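Long-range contacts in carbohydrate binding protein, putative, cpb33A (Cellvibrio japonicus, PDB 5FJQ), which is a copper-dependent lytic polysaccharide monooxygenase important for efficient utilization of chitin, represented here by its LPMO domain, one part of a longer protein: residues H1-S5 against T40-V44; G88-W94 against S140-L146; V93-T97 against Y156-Q160; A99-F105 against W159-R165. All coordinates share one frame; numbering follows the deposited sequence.

Contact 1. Residues H1-S5 against T40-V44; sequences HGYVS and TPQEV. With CU (copper (II) ion), chain D.
Gly2 and Gln42 mark the tight part of this contact, their CA atoms 3.9 Å apart. Gly2 N donates to Gln42 O at 2.9 Å, in the carbonyl plane and on a lone pair, although the N-H...O angle of 136° shows a bent bond. His1 CA adds a C-H...O approach to the same oxygen, so two neighbouring residues of 1-5 converge on one carbonyl. A bridging water ties the backbones further: it donates to Gly2 O and Pro41 O and accepts from Val44 N at 2.7 Å. Pro41 CG lies over one face of the Tyr3 ring, 4.1 Å from Tyr3 CD1, while Gln42 CB meets that ring at its edge. Tyr3 CG sits between backbone N and carbonyl carbon (chi1 55°), which turns the ring alongside the proline.

The other end is looser. Glu43 OE1 lies in the plane of the His1 imidazole, at its edge, yet stays 3.8 Å from His1 CD2, and the end of the Gln42 side chain leads away from 1-5. Copper is held by His1 N at 2.1 Å and His1 ND1 at 2.0 Å; with His100 completing the set, this is the histidine brace of lytic polysaccharide monooxygenases.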
# COMPACT_ATOMS: atom_id res chain seq x y z
N HIS A 1 9.54 -2.35 9.69
CA HIS A 1 8.52 -3.41 9.41
C HIS A 1 7.09 -3.03 9.82
O HIS A 1 6.76 -2.79 11.00
CB HIS A 1 9.00 -4.77 9.95
CG HIS A 1 10.07 -5.39 9.11
ND1 HIS A 1 11.27 -4.75 8.84
CD2 HIS A 1 10.12 -6.58 8.47
CE1 HIS A 1 11.99 -5.51 8.04
NE2 HIS A 1 11.33 -6.63 7.81
N GLY A 2 6.23 -2.98 8.82
CA GLY A 2 4.86 -2.66 9.06
C GLY A 2 3.94 -2.60 7.84
O GLY A 2 4.40 -2.59 6.72
N TYR A 3 2.62 -2.50 8.09
CA TYR A 3 1.63 -2.49 6.98
C TYR A 3 0.44 -1.62 7.40
O TYR A 3 0.40 -1.24 8.53
CB TYR A 3 1.17 -3.91 6.69
CG TYR A 3 0.64 -4.64 7.92
CD1 TYR A 3 1.51 -5.31 8.77
CD2 TYR A 3 -0.70 -4.57 8.27
CE1 TYR A 3 1.05 -5.95 9.93
CE2 TYR A 3 -1.19 -5.23 9.41
CZ TYR A 3 -0.29 -5.89 10.23
OH TYR A 3 -0.72 -6.53 11.37
N VAL A 4 -0.49 -1.31 6.50
CA VAL A 4 -1.69 -0.49 6.82
C VAL A 4 -2.78 -1.47 7.15
O VAL A 4 -3.17 -2.31 6.30
CB VAL A 4 -2.13 0.42 5.66
CG1 VAL A 4 -3.38 1.24 6.04
CG2 VAL A 4 -1.02 1.41 5.33
N SER A 5 -3.30 -1.33 8.38
CA SER A 5 -4.23 -2.27 8.95
C SER A 5 -5.64 -1.75 8.83
O SER A 5 -6.58 -2.55 8.85
CB SER A 5 -3.81 -2.56 10.39
OG SER A 5 -3.45 -1.36 11.10
N THR A 40 3.62 -12.33 5.34
CA THR A 40 4.56 -11.35 5.93
C THR A 40 4.25 -9.95 5.37
O THR A 40 5.08 -9.31 4.73
CB THR A 40 6.05 -11.70 5.66
OG1 THR A 40 6.24 -11.79 4.27
CG2 THR A 40 6.52 -12.99 6.29
N PRO A 41 3.00 -9.49 5.58
CA PRO A 41 2.47 -8.20 5.13
C PRO A 41 3.31 -6.97 5.55
O PRO A 41 3.29 -5.93 4.84
CB PRO A 41 1.09 -8.16 5.78
CG PRO A 41 1.22 -9.03 7.00
CD PRO A 41 2.03 -10.20 6.43
N GLN A 42 4.07 -7.13 6.62
CA GLN A 42 4.94 -6.09 7.22
C GLN A 42 6.27 -5.85 6.46
O GLN A 42 7.05 -4.93 6.78
CB GLN A 42 5.22 -6.44 8.69
CG GLN A 42 6.18 -7.61 8.91
CD GLN A 42 5.48 -8.99 8.87
OE1 GLN A 42 4.35 -9.15 8.34
NE2 GLN A 42 6.13 -9.99 9.48
N GLU A 43 6.50 -6.71 5.46
CA GLU A 43 7.72 -6.81 4.75
C GLU A 43 7.61 -6.47 3.26
O GLU A 43 8.30 -7.08 2.44
CB GLU A 43 8.06 -8.26 4.83
CG GLU A 43 9.49 -8.57 4.91
CD GLU A 43 9.64 -9.90 5.59
OE1 GLU A 43 9.49 -9.94 6.84
OE2 GLU A 43 9.85 -10.90 4.86
N VAL A 44 6.73 -5.58 2.87
CA VAL A 44 6.65 -5.25 1.46
C VAL A 44 7.67 -4.13 1.35
O VAL A 44 7.34 -2.93 1.42
CB VAL A 44 5.18 -4.88 1.01
CG1 VAL A 44 5.09 -4.52 -0.44
CG2 VAL A 44 4.19 -6.00 1.30
CU CU D . 11.53 -2.90 9.63
O HOH W 1 5.05 -3.99 4.34

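Contact 2. Residues G88-W94 against S140-L146; sequences GAREFVW and STHNVIL
Gly88 opens an antiparallel pairing with Leu146 through two backbone bonds, Gly88 N to Leu146 O and Leu146 N to Gly88 O, both 2.8 Å. At Ala89, a non-hydrogen-bonded pair with Ile145, the methyl CB meets Ile145 CD1 at 3.5 Å on the exposed face. Arg90 pairs with Val144 by two bonds; its CB lies close to Leu146 CD1, while the bend at chi2 (58°) carries the guanidinium away, and NH1 bonds Ser84 O. Glu91 pairs with Asn143 on the exposed face, and its OE1 is 3.9 Å from Thr141 CG2.

Phe92 returns to the buried face. Its N donates to His142 O and its O accepts from His142 N, each at 2.9 Å, and its ring crosses Val144 at about a right angle, with Leu146 CD2 4.0 Å from Phe92 CE1. Val93 and Thr141 lie side by side, pointing the same way, on the exposed face. Trp94 ends the run: its N donates to Ser140 O at 2.8 Å, and its CD1 comes to the edge of the His142 imidazole, the two rings oblique at 74°. His142 ND1 is bonded to Tyr107 OH.

Eight backbone bonds therefore fix the register, while the alternation of side chains separates a largely exposed face of mixed polar and small or branched apolar residues from a mainly aromatic and aliphatic one that, apart from Arg90, packs into the core.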
# COMPACT_ATOMS: atom_id res chain seq x y z
N GLY A 88 -12.91 13.87 2.26
CA GLY A 88 -12.63 14.29 3.61
C GLY A 88 -11.71 13.41 4.44
O GLY A 88 -11.06 12.46 3.94
N ALA A 89 -11.66 13.72 5.72
CA ALA A 89 -10.67 13.10 6.59
C ALA A 89 -10.97 11.62 6.75
O ALA A 89 -12.11 11.22 6.89
CB ALA A 89 -10.62 13.80 7.93
N ARG A 90 -9.94 10.79 6.59
CA ARG A 90 -10.06 9.36 6.90
C ARG A 90 -8.79 8.94 7.65
O ARG A 90 -7.70 9.24 7.23
CB ARG A 90 -10.28 8.58 5.59
CG ARG A 90 -10.50 7.08 5.76
CD ARG A 90 -11.69 6.84 6.65
NE ARG A 90 -11.81 5.42 6.81
CZ ARG A 90 -12.80 4.67 6.33
NH1 ARG A 90 -13.90 5.20 5.73
NH2 ARG A 90 -12.70 3.37 6.53
N GLU A 91 -8.91 8.33 8.83
CA GLU A 91 -7.69 7.74 9.44
C GLU A 91 -7.15 6.49 8.67
O GLU A 91 -7.92 5.58 8.27
CB GLU A 91 -7.86 7.33 10.92
CG GLU A 91 -8.54 8.37 11.79
CD GLU A 91 -8.14 8.29 13.25
OE1 GLU A 91 -7.84 7.17 13.76
OE2 GLU A 91 -8.08 9.36 13.87
N PHE A 92 -5.84 6.50 8.51
CA PHE A 92 -5.03 5.39 7.99
C PHE A 92 -4.01 5.01 9.05
O PHE A 92 -3.34 5.86 9.66
CB PHE A 92 -4.32 5.80 6.69
CG PHE A 92 -5.25 5.94 5.52
CD1 PHE A 92 -6.06 7.07 5.37
CD2 PHE A 92 -5.39 4.93 4.62
CE1 PHE A 92 -6.94 7.16 4.29
CE2 PHE A 92 -6.27 5.01 3.54
CZ PHE A 92 -7.05 6.13 3.38
N VAL A 93 -3.91 3.72 9.29
CA VAL A 93 -3.17 3.30 10.44
C VAL A 93 -2.19 2.28 9.96
O VAL A 93 -2.62 1.33 9.29
CB VAL A 93 -4.10 2.60 11.49
CG1 VAL A 93 -3.25 1.94 12.57
CG2 VAL A 93 -5.18 3.57 12.06
N TRP A 94 -0.93 2.47 10.35
CA TRP A 94 0.13 1.49 10.04
C TRP A 94 0.35 0.73 11.33
O TRP A 94 0.61 1.33 12.37
CB TRP A 94 1.45 2.15 9.61
CG TRP A 94 1.55 2.60 8.17
CD1 TRP A 94 1.01 3.70 7.66
CD2 TRP A 94 2.35 2.02 7.11
NE1 TRP A 94 1.30 3.86 6.32
CE2 TRP A 94 2.16 2.85 5.95
CE3 TRP A 94 3.19 0.89 7.01
CZ2 TRP A 94 2.77 2.59 4.74
CZ3 TRP A 94 3.80 0.63 5.81
CH2 TRP A 94 3.57 1.46 4.65
N SER A 140 1.23 3.90 13.75
CA SER A 140 1.45 5.18 13.09
C SER A 140 0.13 5.59 12.48
O SER A 140 -0.40 4.89 11.64
CB SER A 140 2.56 5.05 12.00
OG SER A 140 3.83 4.93 12.53
N THR A 141 -0.42 6.71 12.92
CA THR A 141 -1.72 7.11 12.45
C THR A 141 -1.66 8.43 11.68
O THR A 141 -1.10 9.42 12.13
CB THR A 141 -2.79 7.25 13.60
OG1 THR A 141 -2.80 6.04 14.36
CG2 THR A 141 -4.07 7.38 12.96
N HIS A 142 -2.27 8.40 10.50
CA HIS A 142 -2.27 9.55 9.64
C HIS A 142 -3.71 9.84 9.24
O HIS A 142 -4.39 9.01 8.69
CB HIS A 142 -1.36 9.22 8.45
CG HIS A 142 -0.04 8.68 8.88
ND1 HIS A 142 0.36 7.38 8.62
CD2 HIS A 142 0.95 9.23 9.61
CE1 HIS A 142 1.54 7.16 9.16
NE2 HIS A 142 1.94 8.28 9.74
N ASN A 143 -4.20 11.03 9.60
CA ASN A 143 -5.50 11.41 9.15
C ASN A 143 -5.48 12.06 7.78
O ASN A 143 -5.35 13.29 7.71
CB ASN A 143 -6.00 12.48 10.07
CG ASN A 143 -7.14 12.01 10.92
OD1 ASN A 143 -7.02 10.99 11.64
ND2 ASN A 143 -8.27 12.74 10.85
N VAL A 144 -5.72 11.28 6.73
CA VAL A 144 -5.38 11.66 5.33
C VAL A 144 -6.60 12.35 4.86
O VAL A 144 -7.72 11.89 5.18
CB VAL A 144 -5.14 10.39 4.48
CG1 VAL A 144 -4.88 10.71 3.00
CG2 VAL A 144 -3.98 9.62 5.08
N ILE A 145 -6.46 13.50 4.18
CA ILE A 145 -7.67 14.10 3.66
C ILE A 145 -7.92 13.55 2.24
O ILE A 145 -7.13 13.80 1.29
CB ILE A 145 -7.68 15.67 3.73
CG1 ILE A 145 -7.35 16.23 5.14
CG2 ILE A 145 -8.91 16.29 3.08
CD1 ILE A 145 -8.03 15.58 6.34
N LEU A 146 -8.98 12.77 2.08
CA LEU A 146 -9.31 12.17 0.76
C LEU A 146 -9.92 13.24 -0.11
O LEU A 146 -10.87 13.96 0.33
CB LEU A 146 -10.26 10.99 0.91
CG LEU A 146 -9.70 9.92 1.83
CD1 LEU A 146 -10.83 9.00 2.32
CD2 LEU A 146 -8.55 9.14 1.20

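Contact 3. Residues V93-T97 against Y156-Q160; sequences VWTNT and YSIWQ
This is a buried side-chain contact between the two sheets of the domain, not a pairing within either one: the segment axes of strands 93-96 and 156-160 approach no closer than 10.1 Å and make an angle of 45°. The nearest CA atoms, those of Trp94 and Trp159, are still 9.2 Å apart, so long side chains bridge the gap.

Trp94 does most of this. With CG anti to its carbonyl carbon, the indole reaches across and presents its nitrogen edge to Ser157: NE1 donates to Ser157 OG at 2.8 Å. The oxygen lies close to the ring plane, but the N-H...O angle of 131° makes the bond bent. Ser157 OG is also near Trp94 CZ2, so the hydroxyl sits along the indole edge.

Trp159 comes over one face of that indole. Its CB lies over the six-membered ring, 4.0 Å from the centroid, a CH-pi contact, and beyond it the indole is T-shaped to Trp94, turning an edge toward the face, with planes 69° apart. Asn96 approaches Trp159 from the opposite direction; its OD1 lies 3.7 Å from Trp159 CZ3 and is buried with no polar partner in the model. Asn96 ND2, by contrast, is bonded to Glu137 O and Ser140 OG.

Phe105 of strand 102-109 and Phe171 of strand 169-178 both pack against the two tryptophans. Strands 2-6 and 139-146 flank strand 88-96 in its own sheet, while 102-109 and 169-178 flank strand 152-161.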
# COMPACT_ATOMS: atom_id res chain seq x y z
N VAL A 93 -3.91 3.72 9.29
CA VAL A 93 -3.17 3.30 10.44
C VAL A 93 -2.19 2.28 9.96
O VAL A 93 -2.62 1.33 9.29
CB VAL A 93 -4.10 2.60 11.49
CG1 VAL A 93 -3.25 1.94 12.57
CG2 VAL A 93 -5.18 3.57 12.06
N TRP A 94 -0.93 2.47 10.35
CA TRP A 94 0.13 1.49 10.04
C TRP A 94 0.35 0.73 11.33
O TRP A 94 0.61 1.33 12.37
CB TRP A 94 1.45 2.15 9.61
CG TRP A 94 1.55 2.60 8.17
CD1 TRP A 94 1.01 3.70 7.66
CD2 TRP A 94 2.35 2.02 7.11
NE1 TRP A 94 1.30 3.86 6.32
CE2 TRP A 94 2.16 2.85 5.95
CE3 TRP A 94 3.19 0.89 7.01
CZ2 TRP A 94 2.77 2.59 4.74
CZ3 TRP A 94 3.80 0.63 5.81
CH2 TRP A 94 3.57 1.46 4.65
N THR A 95 0.22 -0.59 11.26
CA THR A 95 0.62 -1.43 12.37
C THR A 95 2.03 -1.89 12.05
O THR A 95 2.27 -2.63 11.09
CB THR A 95 -0.33 -2.62 12.54
OG1 THR A 95 -1.60 -2.09 12.88
CG2 THR A 95 0.15 -3.52 13.68
N ASN A 96 2.95 -1.40 12.87
CA ASN A 96 4.34 -1.67 12.75
C ASN A 96 4.78 -2.86 13.59
O ASN A 96 4.60 -2.85 14.80
CB ASN A 96 5.12 -0.39 13.09
CG ASN A 96 4.71 0.74 12.19
OD1 ASN A 96 4.14 0.48 11.13
ND2 ASN A 96 4.85 1.99 12.65
N THR A 97 5.35 -3.88 12.96
CA THR A 97 5.85 -5.04 13.72
C THR A 97 7.20 -4.73 14.28
O THR A 97 7.57 -5.26 15.32
CB THR A 97 5.89 -6.30 12.85
OG1 THR A 97 6.85 -6.13 11.75
CG2 THR A 97 4.44 -6.63 12.39
N TYR A 156 -1.85 4.49 -2.32
CA TYR A 156 -0.52 3.97 -2.11
C TYR A 156 0.07 4.73 -0.94
O TYR A 156 0.29 5.93 -1.04
CB TYR A 156 0.29 4.24 -3.38
CG TYR A 156 1.49 3.36 -3.53
CD1 TYR A 156 1.42 1.99 -3.32
CD2 TYR A 156 2.76 3.93 -3.89
CE1 TYR A 156 2.56 1.19 -3.48
CE2 TYR A 156 3.91 3.13 -4.07
CZ TYR A 156 3.81 1.77 -3.88
OH TYR A 156 4.97 1.02 -4.05
N SER A 157 0.22 4.05 0.21
CA SER A 157 1.08 4.59 1.28
C SER A 157 2.51 4.07 1.25
O SER A 157 2.79 2.87 1.00
CB SER A 157 0.44 4.27 2.66
OG SER A 157 1.15 4.90 3.71
N ILE A 158 3.46 4.97 1.57
CA ILE A 158 4.85 4.62 1.52
C ILE A 158 5.48 5.10 2.80
O ILE A 158 5.28 6.28 3.24
CB ILE A 158 5.62 5.40 0.42
CG1 ILE A 158 5.10 5.09 -0.98
CG2 ILE A 158 7.13 5.14 0.53
CD1 ILE A 158 5.97 5.67 -2.10
N TRP A 159 6.21 4.19 3.42
CA TRP A 159 6.92 4.48 4.66
C TRP A 159 8.40 4.56 4.38
O TRP A 159 9.02 3.51 4.03
CB TRP A 159 6.61 3.37 5.70
CG TRP A 159 7.33 3.56 6.99
CD1 TRP A 159 7.98 4.69 7.42
CD2 TRP A 159 7.46 2.59 8.06
NE1 TRP A 159 8.54 4.47 8.69
CE2 TRP A 159 8.26 3.19 9.08
CE3 TRP A 159 7.08 1.25 8.20
CZ2 TRP A 159 8.59 2.52 10.27
CZ3 TRP A 159 7.39 0.58 9.42
CH2 TRP A 159 8.17 1.22 10.42
N GLN A 160 8.96 5.76 4.55
CA GLN A 160 10.39 5.99 4.35
C GLN A 160 11.05 6.05 5.76
O GLN A 160 10.77 6.96 6.56
CB GLN A 160 10.69 7.26 3.45
CG GLN A 160 12.18 7.62 3.30
CD GLN A 160 12.96 6.64 2.47
OE1 GLN A 160 12.80 6.55 1.22
NE2 GLN A 160 13.87 5.94 3.14

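Contact 4. Residues A99-F105 against W159-R165. With CU (copper (II) ion), chain D.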
# COMPACT_ATOMS: atom_id res chain seq x y z
N ALA A 99 9.31 -1.15 14.82
CA ALA A 99 9.41 0.32 14.69
C ALA A 99 10.74 0.79 14.08
O ALA A 99 11.74 0.09 14.16
CB ALA A 99 9.20 0.96 16.02
N HIS A 100 10.73 1.97 13.45
CA HIS A 100 11.92 2.55 12.88
C HIS A 100 11.82 4.07 13.03
O HIS A 100 10.70 4.62 13.24
CB HIS A 100 12.10 2.15 11.42
CG HIS A 100 12.31 0.67 11.21
ND1 HIS A 100 13.29 -0.03 11.87
CD2 HIS A 100 11.68 -0.22 10.41
CE1 HIS A 100 13.28 -1.30 11.46
NE2 HIS A 100 12.29 -1.44 10.60
N LYS A 101 12.98 4.76 12.95
CA LYS A 101 12.98 6.23 12.85
C LYS A 101 12.49 6.51 11.44
O LYS A 101 12.80 5.76 10.55
CB LYS A 101 14.37 6.83 13.12
CG LYS A 101 15.02 6.33 14.39
CD LYS A 101 15.91 7.38 15.02
CE LYS A 101 16.09 7.17 16.52
NZ LYS A 101 14.97 7.76 17.31
N THR A 102 11.64 7.52 11.28
CA THR A 102 10.83 7.76 10.05
C THR A 102 11.18 9.13 9.47
O THR A 102 11.13 10.15 10.19
CB THR A 102 9.31 7.73 10.39
OG1 THR A 102 8.98 6.40 10.83
CG2 THR A 102 8.44 8.08 9.20
N LYS A 103 11.51 9.13 8.18
CA LYS A 103 11.60 10.36 7.39
C LYS A 103 10.18 10.83 7.06
O LYS A 103 9.84 12.04 7.19
CB LYS A 103 12.43 10.11 6.14
CG LYS A 103 12.83 11.38 5.41
CD LYS A 103 13.81 12.20 6.21
CE LYS A 103 15.22 12.06 5.68
NZ LYS A 103 16.23 12.58 6.64
N TYR A 104 9.32 9.89 6.70
CA TYR A 104 7.89 10.19 6.42
C TYR A 104 6.99 8.99 6.17
O TYR A 104 7.46 7.90 5.72
CB TYR A 104 7.75 11.12 5.20
CG TYR A 104 8.39 10.62 3.93
CD1 TYR A 104 7.79 9.59 3.17
CD2 TYR A 104 9.53 11.22 3.45
CE1 TYR A 104 8.35 9.17 1.98
CE2 TYR A 104 10.10 10.82 2.25
CZ TYR A 104 9.53 9.78 1.53
OH TYR A 104 10.13 9.38 0.39
N PHE A 105 5.70 9.17 6.40
CA PHE A 105 4.70 8.29 5.76
C PHE A 105 4.02 9.17 4.74
O PHE A 105 3.44 10.27 5.11
CB PHE A 105 3.64 7.73 6.75
CG PHE A 105 4.20 6.74 7.76
CD1 PHE A 105 4.84 7.19 8.92
CD2 PHE A 105 4.18 5.36 7.51
CE1 PHE A 105 5.40 6.29 9.87
CE2 PHE A 105 4.73 4.47 8.44
CZ PHE A 105 5.36 4.93 9.60
N TRP A 159 6.21 4.19 3.42
CA TRP A 159 6.92 4.48 4.66
C TRP A 159 8.40 4.56 4.38
O TRP A 159 9.02 3.51 4.03
CB TRP A 159 6.61 3.37 5.70
CG TRP A 159 7.33 3.56 6.99
CD1 TRP A 159 7.98 4.69 7.42
CD2 TRP A 159 7.46 2.59 8.06
NE1 TRP A 159 8.54 4.47 8.69
CE2 TRP A 159 8.26 3.19 9.08
CE3 TRP A 159 7.08 1.25 8.20
CZ2 TRP A 159 8.59 2.52 10.27
CZ3 TRP A 159 7.39 0.58 9.42
CH2 TRP A 159 8.17 1.22 10.42
N GLN A 160 8.96 5.76 4.55
CA GLN A 160 10.39 5.99 4.35
C GLN A 160 11.05 6.05 5.76
O GLN A 160 10.77 6.96 6.56
CB GLN A 160 10.69 7.26 3.45
CG GLN A 160 12.18 7.62 3.30
CD GLN A 160 12.96 6.64 2.47
OE1 GLN A 160 12.80 6.55 1.22
NE2 GLN A 160 13.87 5.94 3.14
N ARG A 161 11.85 5.01 6.04
CA ARG A 161 12.69 4.87 7.23
C ARG A 161 13.79 5.95 7.15
O ARG A 161 14.31 6.24 6.05
CB ARG A 161 13.29 3.45 7.28
CG ARG A 161 14.25 3.17 8.44
CD ARG A 161 14.52 1.68 8.53
NE ARG A 161 15.30 1.34 9.73
CZ ARG A 161 15.96 0.19 9.87
NH1 ARG A 161 15.88 -0.71 8.90
NH2 ARG A 161 16.68 -0.08 10.96
N ASP A 162 14.11 6.59 8.27
CA ASP A 162 15.02 7.75 8.24
C ASP A 162 16.47 7.33 8.07
O ASP A 162 17.08 6.85 9.02
CB ASP A 162 14.87 8.55 9.52
CG ASP A 162 15.54 9.88 9.41
OD1 ASP A 162 16.62 9.97 8.84
OD2 ASP A 162 14.95 10.84 9.88
N TRP A 163 17.05 7.53 6.87
CA TRP A 163 18.36 6.95 6.63
C TRP A 163 19.48 7.77 7.30
O TRP A 163 20.61 7.30 7.43
CB TRP A 163 18.65 6.79 5.13
CG TRP A 163 18.73 8.09 4.48
CD1 TRP A 163 19.83 8.91 4.38
CD2 TRP A 163 17.64 8.79 3.86
NE1 TRP A 163 19.49 10.08 3.72
CE2 TRP A 163 18.16 10.04 3.39
CE3 TRP A 163 16.27 8.49 3.66
CZ2 TRP A 163 17.36 10.96 2.70
CZ3 TRP A 163 15.48 9.40 2.99
CH2 TRP A 163 16.02 10.63 2.51
N ASP A 164 19.18 9.01 7.70
CA ASP A 164 20.18 9.81 8.43
C ASP A 164 20.24 9.40 9.86
O ASP A 164 21.27 9.57 10.52
CB ASP A 164 19.82 11.28 8.38
CG ASP A 164 20.12 11.89 7.05
OD1 ASP A 164 21.25 11.66 6.54
OD2 ASP A 164 19.21 12.56 6.51
N ARG A 165 19.15 8.84 10.37
CA ARG A 165 19.07 8.63 11.79
C ARG A 165 19.13 7.16 12.11
O ARG A 165 19.07 6.77 13.28
CB ARG A 165 17.78 9.30 12.37
CG ARG A 165 17.79 10.84 12.32
CD ARG A 165 16.75 11.50 13.19
NE ARG A 165 15.43 11.54 12.55
CZ ARG A 165 14.30 11.02 13.06
NH1 ARG A 165 14.33 10.42 14.25
NH2 ARG A 165 13.15 11.10 12.37
CU CU D . 11.53 -2.90 9.63
O HOH W 2 15.09 0.99 13.68
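The copper site meets a classic beta bulge here, where strand 102-109 pairs with the end of strand 152-161. His100 NE2 binds copper at 1.9 Å, and the Arg161 guanidinium lies flat on the His100 ring, centres 3.7 Å apart and planes at 23°. Arg161 reaches it with its chain extended from CG to NE; its far end forms salt bridges with Asp166 and Glu169. A water in the plane of the ring accepts from His100 ND1 and, weakly, from Arg161 NH2.

Next to His100, Trp159 NE1 donates to Thr102 OG1 at 2.9 Å, the oxygen tilted 24° from the indole plane. Phe105 stacks face-to-face on the five-membered ring of Trp159 with centroids 3.8 Å apart. In the bulge, Gln160 O accepts from both Lys103 N at 2.8 Å and Tyr104 N at 3.3 Å, while Gln160 CB sits over the Tyr104 ring.

The bent Lys103 chain lays its CE and NZ over one face of Trp163, and NZ forms a salt bridge to Asp164 OD2 at 3.0 Å and a weak one to Asp162 OD1. Asp162 OD1 also accepts from Asp164 N, closing an Asx turn. A classic bulge thus adjoins a metal second shell, Arg161 stacked on the copper ligand.

Overall arrangement
Contact 3 is wholly buried and joins the two sheets through side chains, whereas contact 2 is a pairing inside one sheet, with one face in the core and the other at the surface. They share Val93 and Trp94 of strand 88-96; contacts 3 and 4 share Trp159 and Gln160 of strand 152-161. Contacts 1 and 4, partly buried, meet at the copper, each supplying one histidine. Their chemistry differs: contact 1 relies on a backbone bond and a bridging water, contact 4 on a bulge, stacked rings and salt bridges. Phe105 of contact 4 also touches Trp94 and His142, linking the metal side to contact 2.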